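Long-range contacts in conserved hypothetical alanine and leucine RICH protein (Mycobacterium tuberculosis, PDB 2WAM), which is of unknown function but belongs to the PAC2 family and represents a duplicated gene family of Actinobacteria: residues D127-A135 and L145-D153; V172-T180 and L257-G265. All blocks are in the same frame, centred on the assembly; numbering follows the deposited sequence.

Contact 1 (D127-A135 and L145-D153); sequences DDPELSLYA and LLLAGLEPD
Two groups of the neighbouring strand grip Ala148 O: Ser132 N donates a nearly straight hydrogen bond of 2.8 Å (173° at the hydrogen), and Leu131 CA adds a CA-H...O contact at 3.4 Å. They belong to an antiparallel beta hairpin, strands 131-137 and 143-148, whose axes in this region run at 164° to each other. Ser132 with Ala148 and Tyr134 with Leu146 are hydrogen-bonded pairs with bonds in both directions; Leu133 with Leu147 and Ala135 with Leu145 are non-hydrogen-bonded pairs.

On the face of Leu133, Leu145 and Leu147, Leu133 CD1 touches both neighbours, at 4.1 Å from Leu145 CB and 4.2 Å from Leu147 CB. Helix 156-169 packs on this side, Leu166 on Leu133 and Phe159 on Leu131 and Pro152.

Tyr134 lies on the other face, its CD1 obliquely 3.8 Å from Leu146 O. Glu130 turns its CG between its own backbone N and carbonyl carbon (chi1 77°) and bends again at chi2, which carries the carboxylate past Gly149 CA. There OE1 accepts Tyr134 OH on its syn side, somewhat out of the carboxylate plane, and OE2 forms a salt bridge with Lys90.

Past the corner at Gly149 the pairing persists in the bond from Leu150 N to Glu130 O (3.0 Å). Farther on, Leu131 and Pro152 cross at about a right angle, with Leu131 CD2 3.9 Å from Pro152 CG.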
ATOM      1  N   ASP A 127      19.115   2.869  24.057  1.00 29.75           N
ATOM      2  CA  ASP A 127      17.978   2.216  24.652  1.00 29.68           C
ATOM      3  C   ASP A 127      16.828   2.189  23.617  1.00 26.37           C
ATOM      4  O   ASP A 127      16.093   3.151  23.473  1.00 36.04           O
ATOM      5  CB  ASP A 127      17.604   2.962  25.932  1.00 41.79           C
ATOM      6  CG  ASP A 127      16.496   2.294  26.696  1.00 66.93           C
ATOM      7  OD1 ASP A 127      16.077   1.189  26.294  1.00 78.93           O
ATOM      8  OD2 ASP A 127      16.038   2.881  27.700  1.00 74.88           O
ATOM      9  N   ASP A 128      16.696   1.087  22.887  1.00 26.45           N
ATOM     10  CA  ASP A 128      15.671   0.953  21.847  1.00 32.02           C
ATOM     11  C   ASP A 128      14.296   0.631  22.411  1.00 43.53           C
ATOM     12  O   ASP A 128      14.159  -0.205  23.304  1.00 55.41           O
ATOM     13  CB  ASP A 128      16.076  -0.117  20.846  1.00 31.14           C
ATOM     14  CG  ASP A 128      17.390   0.205  20.162  1.00 49.45           C
ATOM     15  OD1 ASP A 128      17.806   1.387  20.235  1.00 52.94           O
ATOM     16  OD2 ASP A 128      18.003  -0.713  19.561  1.00 43.82           O
ATOM     17  N   PRO A 129      13.268   1.326  21.909  1.00 40.35           N
ATOM     18  CA  PRO A 129      11.898   1.099  22.366  1.00 33.45           C
ATOM     19  C   PRO A 129      11.305  -0.193  21.804  1.00 32.16           C
ATOM     20  O   PRO A 129      11.496  -0.496  20.634  1.00 38.91           O
ATOM     21  CB  PRO A 129      11.153   2.314  21.794  1.00 35.75           C
ATOM     22  CG  PRO A 129      11.977   2.755  20.650  1.00 30.19           C
ATOM     23  CD  PRO A 129      13.368   2.590  21.159  1.00 32.49           C
ATOM     24  N   GLU A 130      10.585  -0.934  22.637  1.00 31.37           N
ATOM     25  CA  GLU A 130       9.929  -2.153  22.203  1.00 31.37           C
ATOM     26  C   GLU A 130       8.434  -2.011  22.407  1.00 26.89           C
ATOM     27  O   GLU A 130       7.976  -1.234  23.240  1.00 33.99           O
ATOM     28  CB  GLU A 130      10.429  -3.379  22.986  1.00 45.60           C
ATOM     29  CG  GLU A 130       9.837  -3.504  24.415  1.00 89.55           C
ATOM     30  CD  GLU A 130       9.427  -4.936  24.795  1.00 82.60           C
ATOM     31  OE1 GLU A 130       9.522  -5.835  23.934  1.00 87.83           O
ATOM     32  OE2 GLU A 130       8.998  -5.166  25.949  1.00 64.52           O
ATOM     33  N   LEU A 131       7.684  -2.754  21.608  1.00 27.03           N
ATOM     34  CA  LEU A 131       6.264  -2.987  21.828  1.00 33.20           C
ATOM     35  C   LEU A 131       6.017  -4.360  21.221  1.00 31.97           C
ATOM     36  O   LEU A 131       6.034  -4.519  19.982  1.00 23.46           O
ATOM     37  CB  LEU A 131       5.372  -1.911  21.178  1.00 18.78           C
ATOM     38  CG  LEU A 131       3.873  -2.110  21.463  1.00 25.02           C
ATOM     39  CD1 LEU A 131       3.623  -2.357  22.954  1.00 18.76           C
ATOM     40  CD2 LEU A 131       3.024  -0.947  20.973  1.00 20.21           C
ATOM     41  N   SER A 132       5.833  -5.351  22.098  1.00 22.70           N
ATOM     42  CA  SER A 132       5.784  -6.752  21.680  1.00 25.35           C
ATOM     43  C   SER A 132       4.699  -7.614  22.340  1.00 32.95           C
ATOM     44  O   SER A 132       4.266  -7.360  23.467  1.00 34.27           O
ATOM     45  CB  SER A 132       7.159  -7.397  21.864  1.00 22.08           C
ATOM     46  OG  SER A 132       8.103  -6.848  20.950  1.00 36.42           O
ATOM     47  N   LEU A 133       4.253  -8.630  21.612  1.00 33.92           N
ATOM     48  CA  LEU A 133       3.381  -9.645  22.182  1.00 26.45           C
ATOM     49  C   LEU A 133       4.193 -10.916  22.393  1.00 25.28           C
ATOM     50  O   LEU A 133       4.665 -11.511  21.424  1.00 31.86           O
ATOM     51  CB  LEU A 133       2.192  -9.922  21.255  1.00 29.18           C
ATOM     52  CG  LEU A 133       1.195 -10.975  21.756  1.00 23.06           C
ATOM     53  CD1 LEU A 133       0.635 -10.591  23.104  1.00 21.13           C
ATOM     54  CD2 LEU A 133       0.085 -11.164  20.772  1.00 26.58           C
ATOM     55  N   TYR A 134       4.357 -11.320  23.652  1.00 25.77           N
ATOM     56  CA  TYR A 134       5.097 -12.543  24.009  1.00 30.35           C
ATOM     57  C   TYR A 134       4.216 -13.725  24.431  1.00 26.41           C
ATOM     58  O   TYR A 134       3.133 -13.542  24.981  1.00 29.05           O
ATOM     59  CB  TYR A 134       6.060 -12.267  25.164  1.00 25.78           C
ATOM     60  CG  TYR A 134       7.098 -11.219  24.871  1.00 33.96           C
ATOM     61  CD1 TYR A 134       6.928  -9.912  25.299  1.00 33.50           C
ATOM     62  CD2 TYR A 134       8.254 -11.538  24.171  1.00 32.08           C
ATOM     63  CE1 TYR A 134       7.874  -8.946  25.039  1.00 28.02           C
ATOM     64  CE2 TYR A 134       9.203 -10.582  23.908  1.00 33.73           C
ATOM     65  CZ  TYR A 134       9.010  -9.283  24.351  1.00 34.08           C
ATOM     66  OH  TYR A 134       9.957  -8.320  24.086  1.00 42.89           O
ATOM     67  N   ALA A 135       4.707 -14.936  24.174  1.00 29.75           N
ATOM     68  CA  ALA A 135       4.160 -16.159  24.769  1.00 26.18           C
ATOM     69  C   ALA A 135       5.104 -16.633  25.863  1.00 21.77           C
ATOM     70  O   ALA A 135       6.293 -16.775  25.636  1.00 29.61           O
ATOM     71  CB  ALA A 135       3.990 -17.241  23.731  1.00 20.97           C
ATOM     72  N   LEU A 145      -0.091 -15.152  27.450  1.00 30.42           N
ATOM     73  CA  LEU A 145       0.431 -14.073  26.618  1.00 26.69           C
ATOM     74  C   LEU A 145       0.750 -12.815  27.430  1.00 31.31           C
ATOM     75  O   LEU A 145       0.089 -12.504  28.433  1.00 26.95           O
ATOM     76  CB  LEU A 145      -0.551 -13.748  25.490  1.00 31.98           C
ATOM     77  CG  LEU A 145      -0.785 -14.867  24.476  1.00 33.19           C
ATOM     78  CD1 LEU A 145      -1.862 -14.486  23.469  1.00 30.16           C
ATOM     79  CD2 LEU A 145       0.521 -15.205  23.775  1.00 21.34           C
ATOM     80  N   LEU A 146       1.778 -12.102  26.990  1.00 27.29           N
ATOM     81  CA  LEU A 146       2.162 -10.842  27.608  1.00 27.82           C
ATOM     82  C   LEU A 146       2.339  -9.813  26.520  1.00 24.23           C
ATOM     83  O   LEU A 146       3.155  -9.997  25.638  1.00 31.18           O
ATOM     84  CB  LEU A 146       3.485 -10.973  28.376  1.00 28.09           C
ATOM     85  CG  LEU A 146       4.065  -9.642  28.895  1.00 34.06           C
ATOM     86  CD1 LEU A 146       3.137  -8.968  29.907  1.00 27.09           C
ATOM     87  CD2 LEU A 146       5.449  -9.816  29.502  1.00 24.95           C
ATOM     88  N   LEU A 147       1.560  -8.740  26.585  1.00 28.03           N
ATOM     89  CA  LEU A 147       1.741  -7.572  25.724  1.00 26.98           C
ATOM     90  C   LEU A 147       2.474  -6.481  26.509  1.00 25.42           C
ATOM     91  O   LEU A 147       1.954  -5.995  27.515  1.00 30.49           O
ATOM     92  CB  LEU A 147       0.381  -7.045  25.251  1.00 29.57           C
ATOM     93  CG  LEU A 147       0.407  -5.747  24.436  1.00 27.33           C
ATOM     94  CD1 LEU A 147       1.033  -5.969  23.059  1.00 19.53           C
ATOM     95  CD2 LEU A 147      -0.978  -5.174  24.322  1.00 21.10           C
ATOM     96  N   ALA A 148       3.671  -6.094  26.062  1.00 23.79           N
ATOM     97  CA  ALA A 148       4.497  -5.149  26.832  1.00 21.00           C
ATOM     98  C   ALA A 148       5.353  -4.238  25.976  1.00 18.33           C
ATOM     99  O   ALA A 148       5.570  -4.499  24.793  1.00 25.94           O
ATOM    100  CB  ALA A 148       5.373  -5.894  27.860  1.00 24.43           C
ATOM    101  N   GLY A 149       5.826  -3.156  26.591  1.00 24.27           N
ATOM    102  CA  GLY A 149       6.581  -2.126  25.898  1.00 22.01           C
ATOM    103  C   GLY A 149       6.004  -0.739  26.126  1.00 29.12           C
ATOM    104  O   GLY A 149       5.278  -0.513  27.096  1.00 29.37           O
ATOM    105  N   LEU A 150       6.316   0.191  25.226  1.00 27.09           N
ATOM    106  CA  LEU A 150       5.829   1.571  25.331  1.00 29.68           C
ATOM    107  C   LEU A 150       4.380   1.700  24.894  1.00 26.83           C
ATOM    108  O   LEU A 150       3.990   1.148  23.875  1.00 31.04           O
ATOM    109  CB  LEU A 150       6.668   2.513  24.461  1.00 18.46           C
ATOM    110  CG  LEU A 150       8.175   2.473  24.684  1.00 25.90           C
ATOM    111  CD1 LEU A 150       8.832   3.713  24.133  1.00 27.39           C
ATOM    112  CD2 LEU A 150       8.465   2.355  26.156  1.00 20.58           C
ATOM    113  N   GLU A 151       3.587   2.439  25.658  1.00 26.43           N
ATOM    114  CA  GLU A 151       2.311   2.935  25.145  1.00 27.01           C
ATOM    115  C   GLU A 151       2.571   3.781  23.896  1.00 30.49           C
ATOM    116  O   GLU A 151       3.370   4.716  23.935  1.00 29.26           O
ATOM    117  CB  GLU A 151       1.612   3.778  26.207  1.00 26.83           C
ATOM    118  CG  GLU A 151       0.303   4.404  25.774  1.00 28.24           C
ATOM    119  CD  GLU A 151      -0.224   5.366  26.816  1.00 33.45           C
ATOM    120  OE1 GLU A 151       0.508   6.312  27.163  1.00 43.31           O
ATOM    121  OE2 GLU A 151      -1.356   5.173  27.301  1.00 27.55           O
ATOM    122  N   PRO A 152       1.910   3.449  22.778  1.00 22.09           N
ATOM    123  CA  PRO A 152       2.063   4.243  21.553  1.00 23.48           C
ATOM    124  C   PRO A 152       1.526   5.679  21.710  1.00 23.81           C
ATOM    125  O   PRO A 152       0.684   5.930  22.564  1.00 22.35           O
ATOM    126  CB  PRO A 152       1.213   3.484  20.520  1.00 24.72           C
ATOM    127  CG  PRO A 152       0.778   2.199  21.171  1.00 24.78           C
ATOM    128  CD  PRO A 152       0.883   2.401  22.649  1.00 25.68           C
ATOM    129  N   ASP A 153       2.019   6.609  20.898  1.00 20.86           N
ATOM    130  CA  ASP A 153       1.434   7.948  20.826  1.00 25.61           C
ATOM    131  C   ASP A 153       0.346   7.957  19.755  1.00 29.94           C
ATOM    132  O   ASP A 153      -0.683   8.609  19.899  1.00 32.32           O
ATOM    133  CB  ASP A 153       2.487   8.999  20.462  1.00 28.60           C
ATOM    134  CG  ASP A 153       3.555   9.132  21.501  1.00 35.64           C
ATOM    135  OD1 ASP A 153       4.546   8.391  21.426  1.00 39.26           O
ATOM    136  OD2 ASP A 153       3.407   9.985  22.394  1.00 42.49           O
TER

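Contact 2 (V172-T180 and L257-G265); sequences VRQTIGLGT and LLEQVAKTG
Ile176 overlaps Thr264, the two side chains sliding past each other in opposite directions with Ile176 CD1 3.8 Å from Thr264 CG2. With CG1 anti to the carbonyl carbon (chi1 -50°) and the chain extended beyond it, the same CD1 also comes within 4.2 Å of Val261 CG1. One helical turn earlier, Leu178 crosses Val261 at about a right angle, and the touching branches are Leu178 CD2 and Val261 CG2 at 3.9 Å. Nearer the start of the segment, Leu257 also points at the strand: both its methyls, CD1 and CD2, lie 3.8 Å from Gly179 O, and its CD1 also meets Leu178 CB.

Towards the start of the strand polar groups enter, but without a clear hydrogen bond across. Gln174 crosses Thr264 at about a right angle and its amide packs against Thr264 CG2, with OE1 3.5 Å from that methyl. OE1 and Thr264 O are both acceptors and do not bond; NE2 instead donates to Glu233. Beyond it, Arg173, extended from CG to NE, brings NH2 to 3.1 Å from Gly265 O, which lies at the guanidinium edge near its plane.

Phe237 and Val239 of strand 234-242 continue the same helix-sheet interface. The local axes run at 162° and approach to 9.9 Å, as expected of a helix laid nearly antiparallel over a strand in an alpha/beta/alpha arrangement whose opposite sheet face carries helix 156-169.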
ATOM      1  N   VAL A 172      -7.578 -16.320  23.445  1.00 35.81           N
ATOM      2  CA  VAL A 172      -7.582 -15.640  24.735  1.00 30.59           C
ATOM      3  C   VAL A 172      -8.923 -15.712  25.458  1.00 32.25           C
ATOM      4  O   VAL A 172      -9.973 -15.459  24.869  1.00 37.88           O
ATOM      5  CB  VAL A 172      -7.144 -14.175  24.581  1.00 31.51           C
ATOM      6  CG1 VAL A 172      -7.502 -13.366  25.826  1.00 26.10           C
ATOM      7  CG2 VAL A 172      -5.657 -14.123  24.293  1.00 30.32           C
ATOM      8  N   ARG A 173      -8.879 -16.044  26.744  1.00 32.27           N
ATOM      9  CA  ARG A 173     -10.096 -16.241  27.525  1.00 45.43           C
ATOM     10  C   ARG A 173     -10.305 -15.153  28.585  1.00 40.51           C
ATOM     11  O   ARG A 173     -11.364 -15.068  29.209  1.00 38.38           O
ATOM     12  CB  ARG A 173     -10.071 -17.615  28.195  1.00 41.72           C
ATOM     13  CG  ARG A 173      -9.100 -17.697  29.358  1.00 36.38           C
ATOM     14  CD  ARG A 173      -9.074 -19.073  29.998  1.00 32.42           C
ATOM     15  NE  ARG A 173      -7.996 -19.195  30.982  1.00 33.59           N
ATOM     16  CZ  ARG A 173      -8.066 -18.697  32.211  1.00 37.44           C
ATOM     17  NH1 ARG A 173      -9.157 -18.039  32.607  1.00 41.42           N
ATOM     18  NH2 ARG A 173      -7.053 -18.849  33.043  1.00 34.97           N
ATOM     19  N   GLN A 174      -9.290 -14.321  28.770  1.00 33.57           N
ATOM     20  CA  GLN A 174      -9.293 -13.306  29.816  1.00 30.80           C
ATOM     21  C   GLN A 174      -8.141 -12.335  29.578  1.00 28.70           C
ATOM     22  O   GLN A 174      -7.022 -12.752  29.290  1.00 31.85           O
ATOM     23  CB  GLN A 174      -9.137 -13.964  31.181  1.00 26.78           C
ATOM     24  CG  GLN A 174      -9.151 -13.007  32.349  1.00 34.34           C
ATOM     25  CD  GLN A 174      -9.028 -13.732  33.684  1.00 46.02           C
ATOM     26  OE1 GLN A 174      -7.931 -14.094  34.105  1.00 49.14           O
ATOM     27  NE2 GLN A 174     -10.157 -13.935  34.359  1.00 42.45           N
ATOM     28  N   THR A 175      -8.422 -11.043  29.693  1.00 30.16           N
ATOM     29  CA  THR A 175      -7.425 -10.012  29.466  1.00 34.91           C
ATOM     30  C   THR A 175      -7.225  -9.189  30.728  1.00 40.55           C
ATOM     31  O   THR A 175      -8.151  -8.541  31.202  1.00 43.61           O
ATOM     32  CB  THR A 175      -7.829  -9.090  28.300  1.00 32.54           C
ATOM     33  OG1 THR A 175      -7.974  -9.872  27.112  1.00 33.83           O
ATOM     34  CG2 THR A 175      -6.763  -8.032  28.063  1.00 24.98           C
ATOM     35  N   ILE A 176      -6.007  -9.227  31.261  1.00 40.35           N
ATOM     36  CA  ILE A 176      -5.668  -8.568  32.520  1.00 33.09           C
ATOM     37  C   ILE A 176      -4.729  -7.383  32.289  1.00 35.58           C
ATOM     38  O   ILE A 176      -3.619  -7.561  31.797  1.00 34.57           O
ATOM     39  CB  ILE A 176      -4.957  -9.540  33.491  1.00 26.94           C
ATOM     40  CG1 ILE A 176      -5.732 -10.843  33.626  1.00 30.86           C
ATOM     41  CG2 ILE A 176      -4.736  -8.897  34.846  1.00 26.91           C
ATOM     42  CD1 ILE A 176      -5.144 -11.786  34.627  1.00 25.68           C
ATOM     43  N   GLY A 177      -5.169  -6.184  32.670  1.00 29.56           N
ATOM     44  CA  GLY A 177      -4.348  -4.998  32.530  1.00 27.53           C
ATOM     45  C   GLY A 177      -3.627  -4.544  33.793  1.00 33.13           C
ATOM     46  O   GLY A 177      -4.136  -4.669  34.914  1.00 26.24           O
ATOM     47  N   LEU A 178      -2.431  -3.998  33.609  1.00 26.15           N
ATOM     48  CA  LEU A 178      -1.673  -3.472  34.730  1.00 28.19           C
ATOM     49  C   LEU A 178      -1.650  -1.943  34.742  1.00 33.57           C
ATOM     50  O   LEU A 178      -1.547  -1.302  33.694  1.00 26.11           O
ATOM     51  CB  LEU A 178      -0.249  -4.017  34.713  1.00 32.22           C
ATOM     52  CG  LEU A 178      -0.100  -5.535  34.642  1.00 32.02           C
ATOM     53  CD1 LEU A 178       1.336  -5.945  35.002  1.00 28.60           C
ATOM     54  CD2 LEU A 178      -1.119  -6.200  35.547  1.00 22.80           C
ATOM     55  N   GLY A 179      -1.755  -1.375  35.943  1.00 29.04           N
ATOM     56  CA  GLY A 179      -1.681   0.058  36.134  1.00 25.78           C
ATOM     57  C   GLY A 179      -1.050   0.485  37.453  1.00 41.45           C
ATOM     58  O   GLY A 179      -0.935  -0.297  38.409  1.00 41.46           O
ATOM     59  N   THR A 180      -0.619   1.742  37.491  1.00 43.59           N
ATOM     60  CA  THR A 180      -0.184   2.383  38.723  1.00 49.31           C
ATOM     61  C   THR A 180      -0.859   3.740  38.819  1.00 56.33           C
ATOM     62  O   THR A 180      -1.310   4.306  37.816  1.00 58.84           O
ATOM     63  CB  THR A 180       1.333   2.682  38.747  1.00 51.98           C
ATOM     64  OG1 THR A 180       1.604   3.829  37.925  1.00 46.15           O
ATOM     65  CG2 THR A 180       2.164   1.502  38.279  1.00 21.05           C
ATOM     66  N   LEU A 257       1.256  -6.290  41.918  1.00 34.65           N
ATOM     67  CA  LEU A 257       0.567  -6.492  40.648  1.00 26.43           C
ATOM     68  C   LEU A 257       0.649  -7.953  40.205  1.00 34.83           C
ATOM     69  O   LEU A 257      -0.370  -8.582  39.933  1.00 32.06           O
ATOM     70  CB  LEU A 257       1.135  -5.583  39.567  1.00 23.31           C
ATOM     71  CG  LEU A 257       0.714  -4.112  39.621  1.00 28.22           C
ATOM     72  CD1 LEU A 257       1.487  -3.246  38.617  1.00 26.73           C
ATOM     73  CD2 LEU A 257      -0.758  -4.008  39.372  1.00 29.78           C
ATOM     74  N   LEU A 258       1.862  -8.499  40.144  1.00 34.92           N
ATOM     75  CA  LEU A 258       2.043  -9.867  39.667  1.00 30.66           C
ATOM     76  C   LEU A 258       1.361 -10.914  40.557  1.00 30.95           C
ATOM     77  O   LEU A 258       0.854 -11.921  40.066  1.00 35.06           O
ATOM     78  CB  LEU A 258       3.527 -10.193  39.470  1.00 28.82           C
ATOM     79  CG  LEU A 258       4.240  -9.461  38.320  1.00 29.52           C
ATOM     80  CD1 LEU A 258       5.557 -10.137  37.987  1.00 28.91           C
ATOM     81  CD2 LEU A 258       3.372  -9.356  37.079  1.00 20.66           C
ATOM     82  N   GLU A 259       1.343 -10.678  41.864  1.00 31.76           N
ATOM     83  CA  GLU A 259       0.688 -11.610  42.772  1.00 36.94           C
ATOM     84  C   GLU A 259      -0.784 -11.663  42.419  1.00 44.97           C
ATOM     85  O   GLU A 259      -1.428 -12.708  42.516  1.00 44.34           O
ATOM     86  CB  GLU A 259       0.893 -11.192  44.228  1.00 28.89           C
ATOM     87  CG  GLU A 259       2.259 -11.572  44.759  1.00 32.24           C
ATOM     88  CD  GLU A 259       2.544 -10.999  46.130  1.00 40.43           C
ATOM     89  OE1 GLU A 259       1.960  -9.952  46.468  1.00 35.88           O
ATOM     90  OE2 GLU A 259       3.363 -11.593  46.867  1.00 47.69           O
ATOM     91  N   GLN A 260      -1.303 -10.522  41.980  1.00 42.36           N
ATOM     92  CA  GLN A 260      -2.694 -10.406  41.587  1.00 30.44           C
ATOM     93  C   GLN A 260      -2.974 -11.115  40.258  1.00 37.17           C
ATOM     94  O   GLN A 260      -3.956 -11.846  40.141  1.00 45.55           O
ATOM     95  CB  GLN A 260      -3.089  -8.933  41.525  1.00 35.55           C
ATOM     96  CG  GLN A 260      -4.582  -8.696  41.552  1.00 49.92           C
ATOM     97  CD  GLN A 260      -5.256  -9.440  42.683  1.00 56.01           C
ATOM     98  OE1 GLN A 260      -6.179 -10.231  42.456  1.00 45.03           O
ATOM     99  NE2 GLN A 260      -4.785  -9.205  43.916  1.00 52.64           N
ATOM    100  N   VAL A 261      -2.119 -10.890  39.259  1.00 30.72           N
ATOM    101  CA  VAL A 261      -2.209 -11.610  37.988  1.00 27.43           C
ATOM    102  C   VAL A 261      -2.231 -13.104  38.263  1.00 33.14           C
ATOM    103  O   VAL A 261      -2.994 -13.837  37.652  1.00 37.25           O
ATOM    104  CB  VAL A 261      -0.996 -11.320  37.056  1.00 31.13           C
ATOM    105  CG1 VAL A 261      -1.078 -12.138  35.769  1.00 21.59           C
ATOM    106  CG2 VAL A 261      -0.893  -9.858  36.749  1.00 26.45           C
ATOM    107  N   ALA A 262      -1.393 -13.552  39.195  1.00 30.02           N
ATOM    108  CA  ALA A 262      -1.323 -14.972  39.528  1.00 32.84           C
ATOM    109  C   ALA A 262      -2.656 -15.540  40.041  1.00 30.98           C
ATOM    110  O   ALA A 262      -3.096 -16.573  39.552  1.00 31.29           O
ATOM    111  CB  ALA A 262      -0.194 -15.246  40.514  1.00 22.89           C
ATOM    112  N   LYS A 263      -3.287 -14.878  41.017  1.00 25.55           N
ATOM    113  CA  LYS A 263      -4.601 -15.312  41.511  1.00 35.79           C
ATOM    114  C   LYS A 263      -5.662 -15.329  40.403  1.00 38.18           C
ATOM    115  O   LYS A 263      -6.323 -16.335  40.175  1.00 45.09           O
ATOM    116  CB  LYS A 263      -5.107 -14.416  42.651  1.00 41.91           C
ATOM    117  CG  LYS A 263      -4.192 -14.328  43.848  1.00 56.46           C
ATOM    118  CD  LYS A 263      -4.797 -13.497  44.975  1.00 61.41           C
ATOM    119  CE  LYS A 263      -3.752 -13.242  46.062  1.00 70.94           C
ATOM    120  NZ  LYS A 263      -4.334 -12.659  47.298  1.00 80.84           N
ATOM    121  N   THR A 264      -5.821 -14.200  39.728  1.00 38.68           N
ATOM    122  CA  THR A 264      -6.870 -14.030  38.736  1.00 32.01           C
ATOM    123  C   THR A 264      -6.677 -14.947  37.540  1.00 33.39           C
ATOM    124  O   THR A 264      -7.627 -15.553  37.050  1.00 42.67           O
ATOM    125  CB  THR A 264      -6.945 -12.569  38.275  1.00 34.88           C
ATOM    126  OG1 THR A 264      -7.350 -11.743  39.378  1.00 41.70           O
ATOM    127  CG2 THR A 264      -7.936 -12.414  37.139  1.00 30.75           C
ATOM    128  N   GLY A 265      -5.439 -15.065  37.080  1.00 34.18           N
ATOM    129  CA  GLY A 265      -5.155 -15.839  35.885  1.00 32.10           C
ATOM    130  C   GLY A 265      -4.933 -17.320  36.111  1.00 38.97           C
ATOM    131  O   GLY A 265      -4.834 -18.095  35.144  1.00 40.14           O
TER

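Both contacts are buried and belong to the same mixed sheet, but contact 1 joins strand to strand within it and contact 2 lays a helix on it. Accordingly, backbone hydrogen bonds define contact 1, whereas contact 2 has no clear hydrogen bond between its segments and rests largely on aliphatic packing. Their centres are about 17 Å apart, yet they meet where Leu145 CD1 lies 3.9 Å from Val172 CG2. Strand 67-73 runs between strands 143-148 and 174-183, and helix 156-169 links those two in sequence as a beta-alpha-beta crossover. Only contact 1 reaches other subunits, through Asp128, Glu151 and Asp153 in its loops.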